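Local coordinates for protein aldehyde Dehydrogenase (Burkholderia cenocepacia, PDB 4O6R) that probably oxidises aldehydes with NAD(P)+ as cofactor, and binds adenosine monophosphate in what is consistent with its nucleotide site, at residues Ile147-Pro155 with Gly225-Gly233; Arg449-Gly457 with Gly465-Met473. All coordinates share one frame; numbering follows the deposited sequence. Where two conformers were deposited one is given.

Contact 1 (Ile147-Pro155 with Gly225-Gly233); sequences IGVVGQIVP and GVGKIAFTG. With AMP (adenosine monophosphate), chain E.
Backbone hydrogen bonds zip G151 and I153 to K228 and A230, making strands 149-153 and 228-232 parallel neighbours. G151 N gives an almost straight bond to K228 O (2.8 Å, 178°), G151 O accepts from A230 N, and I153 N returns to A230 O. Beyond them G227 N reaches V149 O, whereas T232 N to I153 O is weak (3.3 Å). A water joins V149 N to G225 O at the N-terminal end of the strands.

Apolar contacts follow the alternation of the strands. Beside G151, I229 CD1 folds over the bare backbone, 3.5 Å from G151 O, on the face that also carries I153 and F231. There a chi1 of -64° sets I153 CG1 beside the backbone N and leaves CG2 anti to it, at the edge of the F231 ring and 3.6 Å from F231 CD1. On the other face V150 and K228 run side by side; the lysine continues extended to D475 and Q253.

AMP lies against the C-terminal end. Its ribose O4' meets the F231 ring edge in plane, 3.0 Å from CE1, and its O3' donates to V154 O (2.8 Å). Parallel pairing thus brings carbonyl and apolar groups together under the ribose, as at the C-terminal strand ends of a Rossmann-type nucleotide-binding domain.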
ATOM      1  N   ILE A 147       6.043  -3.451 -18.859  1.00  8.83           N
ATOM      2  CA  ILE A 147       6.105  -2.494 -19.962  1.00  9.05           C
ATOM      3  C   ILE A 147       6.313  -3.207 -21.285  1.00  9.06           C
ATOM      4  O   ILE A 147       5.628  -2.881 -22.273  1.00  9.58           O
ATOM      5  CB  ILE A 147       7.215  -1.464 -19.707  1.00  9.16           C
ATOM      6  CG1 ILE A 147       6.824  -0.624 -18.483  1.00  9.04           C
ATOM      7  CG2 ILE A 147       7.450  -0.603 -20.944  1.00  9.51           C
ATOM      8  CD1 ILE A 147       7.964   0.190 -17.937  1.00  9.14           C
ATOM      9  N   GLY A 148       7.218  -4.182 -21.295  1.00  8.76           N
ATOM     10  CA  GLY A 148       7.534  -4.934 -22.487  1.00  8.91           C
ATOM     11  C   GLY A 148       9.017  -5.208 -22.536  1.00  8.84           C
ATOM     12  O   GLY A 148       9.554  -5.854 -21.646  1.00  8.75           O
ATOM     13  N   VAL A 149       9.671  -4.762 -23.610  1.00  8.78           N
ATOM     14  CA  VAL A 149      11.130  -4.860 -23.732  1.00  8.82           C
ATOM     15  C   VAL A 149      11.736  -3.583 -23.156  1.00  8.67           C
ATOM     16  O   VAL A 149      11.354  -2.457 -23.523  1.00  8.62           O
ATOM     17  CB  VAL A 149      11.599  -5.003 -25.203  1.00  9.05           C
ATOM     18  CG1 VAL A 149      13.126  -5.100 -25.295  1.00  9.25           C
ATOM     19  CG2 VAL A 149      10.994  -6.249 -25.831  1.00  9.19           C
ATOM     20  N   VAL A 150      12.647  -3.756 -22.223  1.00  8.61           N
ATOM     21  CA  VAL A 150      13.292  -2.610 -21.590  1.00  8.59           C
ATOM     22  C   VAL A 150      14.771  -2.618 -21.910  1.00  8.62           C
ATOM     23  O   VAL A 150      15.405  -3.674 -21.934  1.00  8.58           O
ATOM     24  CB  VAL A 150      13.033  -2.529 -20.076  1.00  8.53           C
ATOM     25  CG1 VAL A 150      11.523  -2.395 -19.814  1.00  8.42           C
ATOM     26  CG2 VAL A 150      13.583  -3.720 -19.339  1.00  8.59           C
ATOM     27  N   GLY A 151      15.293  -1.425 -22.168  1.00  8.58           N
ATOM     28  CA  GLY A 151      16.682  -1.247 -22.502  1.00  8.75           C
ATOM     29  C   GLY A 151      17.392  -0.654 -21.301  1.00  8.77           C
ATOM     30  O   GLY A 151      16.842   0.240 -20.638  1.00  8.55           O
ATOM     31  N   GLN A 152      18.600  -1.134 -21.032  1.00  8.97           N
ATOM     32  CA  GLN A 152      19.353  -0.695 -19.854  1.00  9.37           C
ATOM     33  C   GLN A 152      20.798  -0.451 -20.221  1.00  9.61           C
ATOM     34  O   GLN A 152      21.463  -1.314 -20.774  1.00  9.72           O
ATOM     35  CB  GLN A 152      19.227  -1.728 -18.730  1.00  9.48           C
ATOM     36  CG  GLN A 152      17.776  -2.104 -18.435  1.00  9.64           C
ATOM     37  CD  GLN A 152      17.615  -3.131 -17.330  1.00  9.92           C
ATOM     38  OE1 GLN A 152      18.328  -4.140 -17.278  1.00 10.71           O
ATOM     39  NE2 GLN A 152      16.678  -2.882 -16.429  1.00  9.86           N
ATOM     40  N   ILE A 153      21.295   0.725 -19.857  1.00  9.95           N
ATOM     41  CA  ILE A 153      22.665   1.140 -20.143  1.00 10.32           C
ATOM     42  C   ILE A 153      23.336   1.441 -18.818  1.00 10.48           C
ATOM     43  O   ILE A 153      22.848   2.264 -18.057  1.00 10.35           O
ATOM     44  CB  ILE A 153      22.694   2.370 -21.078  1.00 10.60           C
ATOM     45  CG1 ILE A 153      22.105   2.008 -22.437  1.00 10.55           C
ATOM     46  CG2 ILE A 153      24.123   2.869 -21.270  1.00 11.19           C
ATOM     47  CD1 ILE A 153      21.752   3.167 -23.323  1.00 10.67           C
ATOM     48  N   VAL A 154      24.504   0.818 -18.624  0.50 10.89           N
ATOM     49  CA  VAL A 154      25.182   0.649 -17.326  0.50 11.29           C
ATOM     50  C   VAL A 154      26.657   1.102 -17.420  0.50 11.65           C
ATOM     51  O   VAL A 154      27.337   0.691 -18.358  0.50 11.87           O
ATOM     52  CB  VAL A 154      25.177  -0.873 -16.999  0.50 11.33           C
ATOM     53  CG1 VAL A 154      25.824  -1.161 -15.672  0.50 11.57           C
ATOM     54  CG2 VAL A 154      23.765  -1.446 -17.044  0.50 11.18           C
ATOM     55  N   PRO A 155      27.175   1.928 -16.462  1.00 11.84           N
ATOM     56  CA  PRO A 155      28.558   2.291 -16.540  1.00 12.12           C
ATOM     57  C   PRO A 155      29.503   1.256 -15.896  1.00 12.38           C
ATOM     58  O   PRO A 155      29.072   0.158 -15.519  1.00 11.95           O
ATOM     59  CB  PRO A 155      28.593   3.619 -15.797  1.00 12.40           C
ATOM     60  CG  PRO A 155      27.567   3.491 -14.763  1.00 12.07           C
ATOM     61  CD  PRO A 155      26.521   2.560 -15.300  1.00 11.81           C
ATOM     62  N   GLY A 225      10.982  -0.518 -30.788  1.00 11.41           N
ATOM     63  CA  GLY A 225      10.506  -1.688 -30.052  1.00 11.09           C
ATOM     64  C   GLY A 225      10.772  -1.759 -28.545  1.00 10.61           C
ATOM     65  O   GLY A 225      10.350  -2.703 -27.871  1.00 10.38           O
ATOM     66  N   VAL A 226      11.467  -0.759 -28.018  1.00 10.23           N
ATOM     67  CA  VAL A 226      11.841  -0.674 -26.608  1.00  9.84           C
ATOM     68  C   VAL A 226      10.890   0.304 -25.909  1.00  9.33           C
ATOM     69  O   VAL A 226      10.760   1.432 -26.351  1.00  9.39           O
ATOM     70  CB  VAL A 226      13.289  -0.169 -26.480  1.00 10.04           C
ATOM     71  CG1 VAL A 226      13.640   0.148 -25.027  1.00  9.89           C
ATOM     72  CG2 VAL A 226      14.221  -1.241 -27.022  1.00 10.37           C
ATOM     73  N   GLY A 227      10.254  -0.150 -24.835  1.00  8.79           N
ATOM     74  CA  GLY A 227       9.243   0.634 -24.115  1.00  8.56           C
ATOM     75  C   GLY A 227       9.776   1.518 -22.994  1.00  8.45           C
ATOM     76  O   GLY A 227       9.086   2.418 -22.521  1.00  8.16           O
ATOM     77  N   LYS A 228      10.994   1.238 -22.555  1.00  8.70           N
ATOM     78  CA  LYS A 228      11.646   2.038 -21.514  1.00  8.96           C
ATOM     79  C   LYS A 228      13.146   1.930 -21.659  1.00  8.97           C
ATOM     80  O   LYS A 228      13.671   0.856 -21.998  1.00  8.81           O
ATOM     81  CB  LYS A 228      11.228   1.573 -20.116  1.00  9.47           C
ATOM     82  CG  LYS A 228      11.874   2.356 -18.981  1.00 10.05           C
ATOM     83  CD  LYS A 228      11.390   1.925 -17.605  1.00 10.72           C
ATOM     84  CE  LYS A 228      12.306   2.544 -16.561  1.00 11.90           C
ATOM     85  NZ  LYS A 228      12.015   2.134 -15.173  1.00 12.47           N
ATOM     86  N   ILE A 229      13.828   3.042 -21.417  1.00  8.66           N
ATOM     87  CA  ILE A 229      15.265   3.052 -21.390  1.00  8.87           C
ATOM     88  C   ILE A 229      15.700   3.556 -20.023  1.00  9.02           C
ATOM     89  O   ILE A 229      15.140   4.550 -19.525  1.00  8.60           O
ATOM     90  CB  ILE A 229      15.854   3.923 -22.511  1.00  8.99           C
ATOM     91  CG1 ILE A 229      17.386   3.872 -22.547  1.00  9.16           C
ATOM     92  CG2 ILE A 229      15.381   5.368 -22.403  1.00  8.92           C
ATOM     93  CD1 ILE A 229      17.947   2.562 -23.056  1.00  9.40           C
ATOM     94  N   ALA A 230      16.657   2.838 -19.428  1.00  9.26           N
ATOM     95  CA  ALA A 230      17.205   3.196 -18.135  1.00  9.71           C
ATOM     96  C   ALA A 230      18.697   3.441 -18.293  1.00 10.23           C
ATOM     97  O   ALA A 230      19.417   2.593 -18.865  1.00 10.57           O
ATOM     98  CB  ALA A 230      16.935   2.108 -17.125  1.00  9.75           C
ATOM     99  N   PHE A 231      19.154   4.603 -17.827  1.00 10.29           N
ATOM    100  CA  PHE A 231      20.518   5.018 -18.029  1.00 10.98           C
ATOM    101  C   PHE A 231      21.131   5.593 -16.756  1.00 11.22           C
ATOM    102  O   PHE A 231      20.505   6.397 -16.022  1.00 11.17           O
ATOM    103  CB  PHE A 231      20.597   6.061 -19.164  1.00 11.36           C
ATOM    104  CG  PHE A 231      21.958   6.698 -19.294  1.00 11.48           C
ATOM    105  CD1 PHE A 231      22.951   6.078 -20.002  1.00 11.80           C
ATOM    106  CD2 PHE A 231      22.239   7.910 -18.671  1.00 11.72           C
ATOM    107  CE1 PHE A 231      24.216   6.648 -20.110  1.00 12.17           C
ATOM    108  CE2 PHE A 231      23.492   8.491 -18.757  1.00 11.81           C
ATOM    109  CZ  PHE A 231      24.484   7.847 -19.469  1.00 12.28           C
ATOM    110  N   THR A 232      22.365   5.164 -16.500  1.00 11.84           N
ATOM    111  CA  THR A 232      23.183   5.669 -15.401  1.00 12.36           C
ATOM    112  C   THR A 232      24.461   6.140 -16.026  1.00 13.01           C
ATOM    113  O   THR A 232      25.101   5.366 -16.768  1.00 13.60           O
ATOM    114  CB  THR A 232      23.469   4.539 -14.403  1.00 12.61           C
ATOM    115  OG1 THR A 232      22.244   4.124 -13.814  1.00 12.79           O
ATOM    116  CG2 THR A 232      24.441   4.937 -13.317  1.00 12.94           C
ATOM    117  N   GLY A 233      24.850   7.381 -15.745  1.00 13.34           N
ATOM    118  CA  GLY A 233      26.036   7.973 -16.361  1.00 14.12           C
ATOM    119  C   GLY A 233      26.029   9.488 -16.264  1.00 14.85           C
ATOM    120  O   GLY A 233      25.440  10.034 -15.329  1.00 15.21           O
TER
HETATM  121  P   AMP E 501      28.755   8.031 -19.880  1.00 46.70           P
HETATM  122  O1P AMP E 501      27.803   8.677 -18.933  1.00 36.28           O
HETATM  123  O2P AMP E 501      28.676   8.646 -21.294  1.00 41.48           O
HETATM  124  O3P AMP E 501      30.164   7.859 -19.284  1.00 51.03           O
HETATM  125  O5' AMP E 501      28.296   6.463 -20.115  1.00 44.56           O
HETATM  126  C5' AMP E 501      27.707   5.491 -19.208  1.00 38.35           C
HETATM  127  C4' AMP E 501      27.148   4.332 -20.086  1.00 38.06           C
HETATM  128  O4' AMP E 501      26.423   4.908 -21.192  1.00 38.77           O
HETATM  129  C3' AMP E 501      28.160   3.386 -20.747  1.00 34.77           C
HETATM  130  O3' AMP E 501      27.746   1.983 -20.801  1.00 29.84           O
HETATM  131  C2' AMP E 501      28.334   4.011 -22.142  1.00 35.64           C
HETATM  132  O2' AMP E 501      28.871   3.156 -23.175  1.00 29.73           O
HETATM  133  C1' AMP E 501      26.934   4.525 -22.468  1.00 36.47           C
HETATM  134  N9  AMP E 501      26.859   5.642 -23.472  1.00 36.46           N
HETATM  135  C8  AMP E 501      27.838   6.528 -23.826  1.00 37.66           C
HETATM  136  N7  AMP E 501      27.395   7.381 -24.807  1.00 40.01           N
HETATM  137  C5  AMP E 501      26.102   7.065 -25.099  1.00 37.61           C
HETATM  138  C6  AMP E 501      25.019   7.550 -26.006  1.00 39.32           C
HETATM  139  N6  AMP E 501      25.205   8.576 -26.846  1.00 43.42           N
HETATM  140  N1  AMP E 501      23.812   6.956 -25.996  1.00 38.01           N
HETATM  141  C2  AMP E 501      23.588   5.922 -25.172  1.00 37.09           C
HETATM  142  N3  AMP E 501      24.519   5.416 -24.332  1.00 34.63           N
HETATM  143  C4  AMP E 501      25.768   5.918 -24.227  1.00 37.68           C
HETATM  144  O   HOH W   1       8.431  -2.948 -25.593  1.00 10.89           O

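Contact 2 (Arg449-Gly457 with Gly465-Met473); sequences RVNPGSPFG and GREMGFEAM. With NO3 (nitrate ion), chain N.
M468 turns its side chain into the type I turn N451-S454, its CB lying 3.2 Å from S454 O. With CG anti to its carbonyl carbon (chi1 -47°) and a bend at chi2, the chain brings SD within 3.6 Å of P452 CA, while CG also packs on F456 CB. An Asx turn links N451 OD1 to G453 N, and P452 O accepts from G469 N.

F456 and E467 lie side by side, pointing the same way, ring and carboxylate planes 62° apart. Their backbones form a single antiparallel hydrogen-bonded pair: E467 N to F456 O (2.8 Å) and F456 N to E467 O. The E467 carboxylate bridges to K166.

R466 lays one guanidinium face over G457 C, offset toward the rim and nearest NH1, which donates to G465 O in the guanidinium plane (2.9 Å). P455 crosses the E471 carboxylate, CG to OE2 3.5 Å. R449 NE and NH2 both donate to O1 of a nitrate ion, probably from the crystallisation liquor; NH2 also salt-bridges D135 of the second subunit. Methionine and proline carbons packed on carbonyl and carboxylate oxygens, with three backbone bonds, thus hold the loop against the segment leading into helix 469-475, while R466, through NH2 to A479 O of the second subunit, ties this joint to the interface.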
ATOM      1  N   ARG A 449      24.748   3.678   2.728  1.00  9.53           N
ATOM      2  CA  ARG A 449      23.982   2.495   3.024  1.00  9.82           C
ATOM      3  C   ARG A 449      23.000   2.277   1.873  1.00  9.34           C
ATOM      4  O   ARG A 449      22.216   3.161   1.548  1.00  8.81           O
ATOM      5  CB  ARG A 449      23.222   2.585   4.349  1.00 10.20           C
ATOM      6  CG  ARG A 449      24.080   2.982   5.552  1.00 10.85           C
ATOM      7  CD  ARG A 449      25.200   1.987   5.773  1.00 11.51           C
ATOM      8  NE  ARG A 449      24.704   0.656   6.038  1.00 12.09           N
ATOM      9  CZ  ARG A 449      25.459  -0.357   6.473  1.00 13.31           C
ATOM     10  NH1 ARG A 449      26.763  -0.197   6.669  1.00 14.04           N
ATOM     11  NH2 ARG A 449      24.911  -1.551   6.711  1.00 13.51           N
ATOM     12  N   VAL A 450      23.099   1.085   1.295  1.00  9.48           N
ATOM     13  CA  VAL A 450      22.213   0.670   0.197  0.60  9.41           C
ATOM     14  C   VAL A 450      21.590  -0.681   0.543  1.00  9.54           C
ATOM     15  O   VAL A 450      22.248  -1.585   1.107  1.00 10.24           O
ATOM     16  CB  VAL A 450      22.928   0.669  -1.176  0.60  9.48           C
ATOM     17  CG1 VAL A 450      23.370   2.067  -1.558  0.60  9.49           C
ATOM     18  CG2 VAL A 450      24.125  -0.258  -1.180  0.60  9.78           C
ATOM     19  N   ASN A 451      20.294  -0.813   0.249  1.00  9.13           N
ATOM     20  CA  ASN A 451      19.541  -2.019   0.526  1.00  8.89           C
ATOM     21  C   ASN A 451      18.589  -2.194  -0.640  1.00  8.59           C
ATOM     22  O   ASN A 451      18.045  -1.190  -1.163  1.00  8.48           O
ATOM     23  CB  ASN A 451      18.801  -1.893   1.866  1.00  8.99           C
ATOM     24  CG  ASN A 451      17.865  -3.033   2.143  1.00  9.23           C
ATOM     25  OD1 ASN A 451      16.779  -3.104   1.598  1.00  9.34           O
ATOM     26  ND2 ASN A 451      18.259  -3.919   3.030  1.00  9.80           N
ATOM     27  N   PRO A 452      18.344  -3.448  -1.061  1.00  8.40           N
ATOM     28  CA  PRO A 452      17.522  -3.596  -2.270  1.00  8.12           C
ATOM     29  C   PRO A 452      16.044  -3.280  -2.131  1.00  7.92           C
ATOM     30  O   PRO A 452      15.338  -3.273  -3.122  1.00  7.72           O
ATOM     31  CB  PRO A 452      17.718  -5.063  -2.663  1.00  8.46           C
ATOM     32  CG  PRO A 452      18.195  -5.742  -1.475  1.00  8.71           C
ATOM     33  CD  PRO A 452      18.971  -4.716  -0.666  1.00  8.70           C
ATOM     34  N   GLY A 453      15.565  -3.012  -0.916  1.00  7.80           N
ATOM     35  CA  GLY A 453      14.255  -2.455  -0.731  1.00  7.61           C
ATOM     36  C   GLY A 453      14.203  -0.955  -0.502  1.00  7.49           C
ATOM     37  O   GLY A 453      13.106  -0.404  -0.384  1.00  7.26           O
ATOM     38  N   SER A 454      15.369  -0.291  -0.429  1.00  7.42           N
ATOM     39  CA  SER A 454      15.409   1.115  -0.092  1.00  7.38           C
ATOM     40  C   SER A 454      15.628   1.977  -1.330  1.00  7.38           C
ATOM     41  O   SER A 454      16.669   1.874  -1.962  1.00  7.35           O
ATOM     42  CB  SER A 454      16.502   1.380   0.939  1.00  7.52           C
ATOM     43  OG  SER A 454      16.500   2.746   1.300  1.00  7.50           O
ATOM     44  N   PRO A 455      14.632   2.804  -1.708  1.00  7.53           N
ATOM     45  CA  PRO A 455      14.717   3.461  -3.041  1.00  7.79           C
ATOM     46  C   PRO A 455      15.953   4.348  -3.163  1.00  8.25           C
ATOM     47  O   PRO A 455      16.284   5.129  -2.258  1.00  8.50           O
ATOM     48  CB  PRO A 455      13.447   4.329  -3.105  1.00  7.54           C
ATOM     49  CG  PRO A 455      13.057   4.496  -1.657  1.00  7.57           C
ATOM     50  CD  PRO A 455      13.406   3.200  -0.989  1.00  7.55           C
ATOM     51  N   PHE A 456      16.573   4.257  -4.322  1.00  8.86           N
ATOM     52  CA  PHE A 456      17.830   4.883  -4.615  1.00  9.37           C
ATOM     53  C   PHE A 456      17.711   5.711  -5.906  1.00  9.25           C
ATOM     54  O   PHE A 456      17.378   5.192  -6.962  1.00  8.71           O
ATOM     55  CB  PHE A 456      18.842   3.742  -4.824  1.00 10.16           C
ATOM     56  CG  PHE A 456      20.249   4.191  -5.063  1.00 11.03           C
ATOM     57  CD1 PHE A 456      20.647   4.615  -6.302  1.00 11.90           C
ATOM     58  CD2 PHE A 456      21.186   4.112  -4.053  1.00 11.94           C
ATOM     59  CE1 PHE A 456      21.955   5.032  -6.533  1.00 12.61           C
ATOM     60  CE2 PHE A 456      22.500   4.506  -4.262  1.00 12.48           C
ATOM     61  CZ  PHE A 456      22.888   4.956  -5.509  1.00 12.67           C
ATOM     62  N   GLY A 457      18.000   6.993  -5.813  1.00  9.22           N
ATOM     63  CA  GLY A 457      17.962   7.861  -6.996  1.00  9.47           C
ATOM     64  C   GLY A 457      18.056   9.304  -6.605  1.00  9.76           C
ATOM     65  O   GLY A 457      18.195   9.623  -5.428  1.00  9.76           O
ATOM     66  N   GLY A 465      13.447   8.654 -11.348  1.00  9.60           N
ATOM     67  CA  GLY A 465      13.217   7.244 -11.224  1.00  9.62           C
ATOM     68  C   GLY A 465      14.004   6.753 -10.022  1.00  9.69           C
ATOM     69  O   GLY A 465      14.899   7.457  -9.513  1.00  9.59           O
ATOM     70  N   ARG A 466      13.685   5.546  -9.575  1.00  9.79           N
ATOM     71  CA  ARG A 466      14.364   4.942  -8.436  1.00 10.03           C
ATOM     72  C   ARG A 466      14.745   3.487  -8.711  1.00 10.85           C
ATOM     73  O   ARG A 466      13.945   2.722  -9.290  1.00 11.12           O
ATOM     74  CB  ARG A 466      13.480   5.014  -7.199  1.00  9.75           C
ATOM     75  CG  ARG A 466      13.240   6.416  -6.684  1.00  9.51           C
ATOM     76  CD  ARG A 466      14.511   6.958  -6.019  1.00  9.49           C
ATOM     77  NE  ARG A 466      14.378   8.303  -5.481  1.00  9.41           N
ATOM     78  CZ  ARG A 466      14.486   9.440  -6.168  1.00  9.50           C
ATOM     79  NH1 ARG A 466      14.738   9.437  -7.461  1.00  9.24           N
ATOM     80  NH2 ARG A 466      14.380  10.610  -5.525  1.00  9.63           N
ATOM     81  N   GLU A 467      15.951   3.130  -8.282  1.00 11.45           N
ATOM     82  CA  GLU A 467      16.334   1.740  -8.139  1.00 12.39           C
ATOM     83  C   GLU A 467      15.782   1.271  -6.802  1.00 11.13           C
ATOM     84  O   GLU A 467      15.543   2.085  -5.934  1.00  9.89           O
ATOM     85  CB  GLU A 467      17.865   1.528  -8.112  1.00 14.67           C
ATOM     86  CG  GLU A 467      18.755   2.480  -8.914  1.00 18.11           C
ATOM     87  CD  GLU A 467      19.040   2.058 -10.319  1.00 21.06           C
ATOM     88  OE1 GLU A 467      18.693   0.937 -10.698  1.00 23.74           O
ATOM     89  OE2 GLU A 467      19.629   2.878 -11.051  1.00 27.98           O
ATOM     90  N   MET A 468      15.612  -0.049  -6.674  1.00 10.18           N
ATOM     91  CA  MET A 468      15.268  -0.737  -5.441  1.00  9.89           C
ATOM     92  C   MET A 468      13.777  -0.665  -5.064  1.00  9.33           C
ATOM     93  O   MET A 468      13.025   0.243  -5.438  1.00  9.09           O
ATOM     94  CB  MET A 468      16.107  -0.227  -4.264  1.00 10.30           C
ATOM     95  CG  MET A 468      17.602  -0.109  -4.523  1.00 10.87           C
ATOM     96  SD  MET A 468      18.322  -1.616  -5.174  1.00 11.78           S
ATOM     97  CE  MET A 468      20.023  -1.284  -4.789  1.00 13.08           C
ATOM     98  N   GLY A 469      13.355  -1.665  -4.322  1.00  9.13           N
ATOM     99  CA  GLY A 469      12.088  -1.615  -3.630  1.00  8.67           C
ATOM    100  C   GLY A 469      10.855  -1.703  -4.491  1.00  8.37           C
ATOM    101  O   GLY A 469      10.911  -1.989  -5.683  1.00  8.17           O
ATOM    102  N   PHE A 470       9.728  -1.431  -3.853  1.00  8.23           N
ATOM    103  CA  PHE A 470       8.470  -1.262  -4.568  1.00  8.29           C
ATOM    104  C   PHE A 470       8.533  -0.122  -5.579  1.00  8.22           C
ATOM    105  O   PHE A 470       7.846  -0.133  -6.581  1.00  7.96           O
ATOM    106  CB  PHE A 470       7.326  -1.039  -3.597  1.00  8.25           C
ATOM    107  CG  PHE A 470       6.967  -2.262  -2.804  1.00  8.49           C
ATOM    108  CD1 PHE A 470       6.181  -3.256  -3.360  1.00  8.54           C
ATOM    109  CD2 PHE A 470       7.471  -2.451  -1.521  1.00  8.76           C
ATOM    110  CE1 PHE A 470       5.852  -4.387  -2.641  1.00  8.78           C
ATOM    111  CE2 PHE A 470       7.129  -3.571  -0.797  1.00  8.94           C
ATOM    112  CZ  PHE A 470       6.325  -4.538  -1.358  1.00  8.94           C
ATOM    113  N   GLU A 471       9.345   0.869  -5.296  1.00  8.45           N
ATOM    114  CA  GLU A 471       9.510   1.988  -6.196  1.00  8.78           C
ATOM    115  C   GLU A 471      10.027   1.542  -7.574  1.00  8.83           C
ATOM    116  O   GLU A 471       9.493   1.987  -8.605  1.00  9.07           O
ATOM    117  CB  GLU A 471      10.415   3.030  -5.579  1.00  9.20           C
ATOM    118  CG  GLU A 471       9.802   3.709  -4.359  1.00  9.76           C
ATOM    119  CD  GLU A 471      10.029   2.962  -3.031  1.00 10.49           C
ATOM    120  OE1 GLU A 471      10.547   1.812  -3.003  1.00 10.63           O
ATOM    121  OE2 GLU A 471       9.711   3.553  -1.980  1.00 11.17           O
ATOM    122  N   ALA A 472      11.034   0.674  -7.594  1.00  8.60           N
ATOM    123  CA  ALA A 472      11.562   0.142  -8.853  1.00  8.55           C
ATOM    124  C   ALA A 472      10.489  -0.687  -9.546  1.00  8.61           C
ATOM    125  O   ALA A 472      10.327  -0.609 -10.749  1.00  8.43           O
ATOM    126  CB  ALA A 472      12.794  -0.711  -8.598  1.00  8.58           C
ATOM    127  N   MET A 473       9.751  -1.490  -8.782  1.00  8.56           N
ATOM    128  CA  MET A 473       8.652  -2.290  -9.392  1.00  8.82           C
ATOM    129  C   MET A 473       7.608  -1.412 -10.034  1.00  9.44           C
ATOM    130  O   MET A 473       7.110  -1.731 -11.129  1.00  9.90           O
ATOM    131  CB  MET A 473       7.982  -3.188  -8.363  1.00  8.53           C
ATOM    132  CG  MET A 473       8.884  -4.237  -7.779  1.00  8.63           C
ATOM    133  SD  MET A 473       9.597  -5.341  -8.996  1.00  8.78           S
ATOM    134  CE  MET A 473       8.172  -6.307  -9.488  1.00  9.04           C
TER
HETATM  135  N   NO3 N 501      21.768  -1.310   5.420  1.00 26.47           N
HETATM  136  O1  NO3 N 501      22.001  -0.735   6.472  1.00 29.13           O
HETATM  137  O2  NO3 N 501      20.698  -2.205   5.355  1.00 23.90           O
HETATM  138  O3  NO3 N 501      22.586  -1.042   4.321  1.00 24.93           O
HETATM  139  O   HOH W   2      10.454  -0.115  -1.228  1.00  7.62           O
HETATM  140  O   HOH W   3      15.133   7.791  -2.672  1.00  8.03           O

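Both contacts are buried, but they serve different parts of the architecture. Contact 1 is regular sheet pairing inside one chain, with no other subunit touching it, and its C-terminal end forms part of the AMP pocket. Contact 2 joins an irregular loop to the segment leading into helix 469-475 through scattered backbone bonds and folded side chains, and it borders a second subunit, whose N140 hydrogen-bonds S454. Their centres are about 16 Å apart, and T232 OG1 and E467 OE2 come within 4.0 Å, in packing contact without a hydrogen bond. Helix 159-172 packs on both: K166 bonds Q152 of contact 1 through its backbone O and bridges to E467 of contact 2 through NZ.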